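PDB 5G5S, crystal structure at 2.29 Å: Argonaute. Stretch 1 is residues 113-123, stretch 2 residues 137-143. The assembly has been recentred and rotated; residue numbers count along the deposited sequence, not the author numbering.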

# COMPACT_ATOMS: atom_id res chain seq x y z
N LYS A 113 1.38 27.91 -18.41
CA LYS A 113 2.61 27.10 -18.42
C LYS A 113 3.28 26.97 -17.03
O LYS A 113 4.42 27.38 -16.84
CB LYS A 113 3.59 27.59 -19.52
CG LYS A 113 3.03 27.55 -20.95
CD LYS A 113 2.95 26.14 -21.53
N ILE A 114 2.54 26.41 -16.07
CA ILE A 114 3.02 26.21 -14.70
C ILE A 114 4.16 25.17 -14.57
O ILE A 114 5.07 25.38 -13.77
CB ILE A 114 1.83 25.98 -13.71
CG1 ILE A 114 2.26 26.16 -12.23
CG2 ILE A 114 1.10 24.64 -13.98
CD1 ILE A 114 1.13 26.46 -11.25
N GLU A 115 4.12 24.08 -15.38
CA GLU A 115 5.14 23.02 -15.39
C GLU A 115 6.55 23.51 -15.78
O GLU A 115 7.48 23.23 -15.02
CB GLU A 115 4.70 21.82 -16.24
CG GLU A 115 3.51 21.09 -15.65
CD GLU A 115 3.05 19.81 -16.33
OE1 GLU A 115 3.80 19.27 -17.17
OE2 GLU A 115 1.95 19.33 -15.97
N PRO A 116 6.75 24.27 -16.90
CA PRO A 116 8.11 24.75 -17.20
C PRO A 116 8.63 25.76 -16.17
O PRO A 116 9.84 25.78 -15.92
CB PRO A 116 7.96 25.39 -18.59
CG PRO A 116 6.68 24.84 -19.14
CD PRO A 116 5.81 24.69 -17.95
N GLU A 117 7.73 26.57 -15.57
CA GLU A 117 8.14 27.56 -14.55
C GLU A 117 8.54 26.89 -13.24
O GLU A 117 9.47 27.37 -12.58
CB GLU A 117 7.08 28.66 -14.33
CG GLU A 117 7.72 29.97 -13.91
CD GLU A 117 6.79 31.12 -13.56
OE1 GLU A 117 6.03 31.57 -14.44
OE2 GLU A 117 6.88 31.61 -12.41
N LEU A 118 7.86 25.78 -12.86
CA LEU A 118 8.16 25.00 -11.66
C LEU A 118 9.52 24.31 -11.77
O LEU A 118 10.25 24.27 -10.78
CB LEU A 118 7.06 23.95 -11.38
CG LEU A 118 5.82 24.40 -10.61
CD1 LEU A 118 4.83 23.28 -10.52
CD2 LEU A 118 6.17 24.88 -9.20
N SER A 119 9.87 23.77 -12.98
CA SER A 119 11.14 23.11 -13.28
C SER A 119 12.31 24.09 -13.13
O SER A 119 13.35 23.72 -12.58
CB SER A 119 11.14 22.56 -14.71
OG SER A 119 10.00 21.77 -14.97
N ARG A 120 12.11 25.34 -13.59
CA ARG A 120 13.05 26.46 -13.53
C ARG A 120 13.39 26.80 -12.07
O ARG A 120 14.55 27.07 -11.77
CB ARG A 120 12.45 27.68 -14.25
CG ARG A 120 13.35 28.91 -14.31
CD ARG A 120 12.55 30.20 -14.42
NE ARG A 120 11.81 30.48 -13.19
CZ ARG A 120 11.12 31.60 -12.95
NH1 ARG A 120 11.09 32.57 -13.86
NH2 ARG A 120 10.48 31.76 -11.80
N ILE A 121 12.38 26.79 -11.17
CA ILE A 121 12.55 27.09 -9.74
C ILE A 121 13.43 26.02 -9.07
O ILE A 121 14.37 26.35 -8.35
CB ILE A 121 11.18 27.34 -9.02
CG1 ILE A 121 10.46 28.59 -9.59
CG2 ILE A 121 11.34 27.46 -7.49
CD1 ILE A 121 8.92 28.62 -9.43
N ILE A 122 13.14 24.73 -9.36
CA ILE A 122 13.86 23.58 -8.79
C ILE A 122 15.18 23.20 -9.50
O ILE A 122 15.90 22.33 -9.01
CB ILE A 122 12.93 22.38 -8.53
CG1 ILE A 122 12.31 21.83 -9.84
CG2 ILE A 122 11.86 22.74 -7.49
CD1 ILE A 122 12.36 20.36 -9.98
N LYS A 123 15.50 23.86 -10.64
CA LYS A 123 16.73 23.61 -11.40
C LYS A 123 17.94 24.23 -10.69
O LYS A 123 18.45 23.67 -9.73
CB LYS A 123 16.63 24.15 -12.83
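Stretch 2 137-143: ESYCEYE

The one hydrogen bond between these two stretches joins a contact made otherwise mainly by apolar side chains: the phenol of Tyr 142 donates a hydrogen bond to the carboxylate of Glu 115, with OH and OE2 2.7 Å apart. Glu 115 does not face the strand. Its CA-to-CB bond points sideways, and the side chain reaches its partner by extension, with chi1 at -67° (m) and chi2 at -175° (t), which bring its end nearer to stretch 2 than its base. Tyr 142 does point toward the helix, and with chi1 at 71° (p) its ring passes along the first turn until the hydroxyl meets the acid.

Stretch 2 is a strand throughout, its phi values between -105° and -153° and its psi values between 139° and 158°, and it is part of a longer strand at both ends. Stretch 1 is helical from Ile 114, with Lys 113 at the N-cap position; backbone hydrogen bonds such as Leu 118 N to Ile 114 O (3.0 Å) and Ile 122 N to Leu 118 O (3.3 Å) document the winding. The two axes approach to 8.4 Å, and their N-to-C directions make an angle of 141°, so the strand runs roughly against the helix but obliquely, well short of the antiparallel limit of 180°. The contact order follows that direction: the beginning of the helix meets Tyr 142, and Ile 122, eight residues beyond Ile 114, meets Ser 138 to Cys 140. In the middle, the CA atoms of Leu 118 and Cys 140 lie 6.9 Å apart, which fixes the register.

Strand alternation selects the residues that face the helix. Ser 138, Cys 140 and Tyr 142 point their CA-to-CB bonds toward it, whereas Tyr 139 and Glu 141 point away. On the helix, Ile 114, Leu 118 and Ile 122 point toward the strand; their spacing of four residues, close to one helical turn, puts all three on the same side.

Tyr 142 has the largest area covered by the other stretch, 98 Å². Its ring is approached obliquely by Ile 114, whose CG2 lies 3.6 Å from Tyr 142 CE2, and by Leu 118, whose CD1 lies 4.0 Å from Tyr 142 CD1. Leu 118 also bridges to the next inward-facing strand residue, its CD1 lying 4.2 Å from Cys 140 CB. Cys 140 is then packed by Ile 122, whose CG2 comes to 3.6 Å from Cys 140 SG.

Ile 122 also touches the strand backbone: its CD1 is 3.4 Å from Ser 138 O and 3.8 Å from Tyr 139 CA. Tyr 139 takes part through its backbone CA, although its CA-to-CB bond points away from the helix. Altogether 392 Å² is buried, counting both sides. Ser 119, which makes no contact with the strand, donates from OG to Glu 115 O at 2.9 Å, a hydrogen bond within the helix.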

# COMPACT_ATOMS: atom_id res chain seq x y z
N GLU A 137 16.91 12.38 -8.62
CA GLU A 137 16.26 13.42 -9.42
C GLU A 137 15.13 14.08 -8.61
O GLU A 137 14.42 13.40 -7.88
CB GLU A 137 15.69 12.84 -10.74
CG GLU A 137 16.58 11.84 -11.46
CD GLU A 137 16.05 10.41 -11.49
OE1 GLU A 137 15.10 10.15 -12.27
OE2 GLU A 137 16.58 9.56 -10.75
N SER A 138 14.98 15.40 -8.73
CA SER A 138 13.95 16.13 -8.01
C SER A 138 12.88 16.64 -8.94
O SER A 138 13.17 17.03 -10.07
CB SER A 138 14.55 17.30 -7.24
OG SER A 138 15.31 16.84 -6.14
N TYR A 139 11.63 16.66 -8.45
CA TYR A 139 10.48 17.15 -9.20
C TYR A 139 9.36 17.67 -8.31
O TYR A 139 9.24 17.29 -7.15
CB TYR A 139 9.96 16.10 -10.20
CG TYR A 139 9.18 14.95 -9.59
CD1 TYR A 139 7.80 15.03 -9.44
CD2 TYR A 139 9.82 13.77 -9.23
CE1 TYR A 139 7.07 13.96 -8.91
CE2 TYR A 139 9.10 12.69 -8.71
CZ TYR A 139 7.72 12.80 -8.55
OH TYR A 139 6.99 11.76 -8.03
N CYS A 140 8.51 18.52 -8.89
CA CYS A 140 7.33 19.07 -8.26
C CYS A 140 6.12 18.38 -8.83
O CYS A 140 6.08 18.08 -10.03
CB CYS A 140 7.23 20.58 -8.47
SG CYS A 140 8.43 21.54 -7.53
N GLU A 141 5.13 18.12 -7.98
CA GLU A 141 3.83 17.61 -8.40
C GLU A 141 2.80 18.60 -7.89
O GLU A 141 2.95 19.16 -6.79
CB GLU A 141 3.54 16.16 -8.03
CG GLU A 141 4.25 15.59 -6.82
CD GLU A 141 3.71 14.25 -6.37
OE1 GLU A 141 3.61 13.33 -7.21
OE2 GLU A 141 3.37 14.13 -5.17
N TYR A 142 1.80 18.88 -8.71
CA TYR A 142 0.78 19.86 -8.38
C TYR A 142 -0.63 19.41 -8.72
O TYR A 142 -0.84 18.61 -9.63
CB TYR A 142 1.12 21.23 -9.00
CG TYR A 142 0.95 21.25 -10.50
CD1 TYR A 142 1.89 20.66 -11.34
CD2 TYR A 142 -0.18 21.81 -11.09
CE1 TYR A 142 1.69 20.58 -12.71
CE2 TYR A 142 -0.39 21.75 -12.46
CZ TYR A 142 0.56 21.15 -13.28
OH TYR A 142 0.37 21.13 -14.63
N GLU A 143 -1.59 19.97 -7.99
CA GLU A 143 -3.02 19.75 -8.13
C GLU A 143 -3.72 21.00 -7.63
O GLU A 143 -3.14 21.76 -6.86
CB GLU A 143 -3.41 18.59 -7.20
CG GLU A 143 -4.50 17.68 -7.75
CD GLU A 143 -4.72 16.47 -6.86
OE1 GLU A 143 -4.92 16.66 -5.64
OE2 GLU A 143 -4.66 15.33 -7.38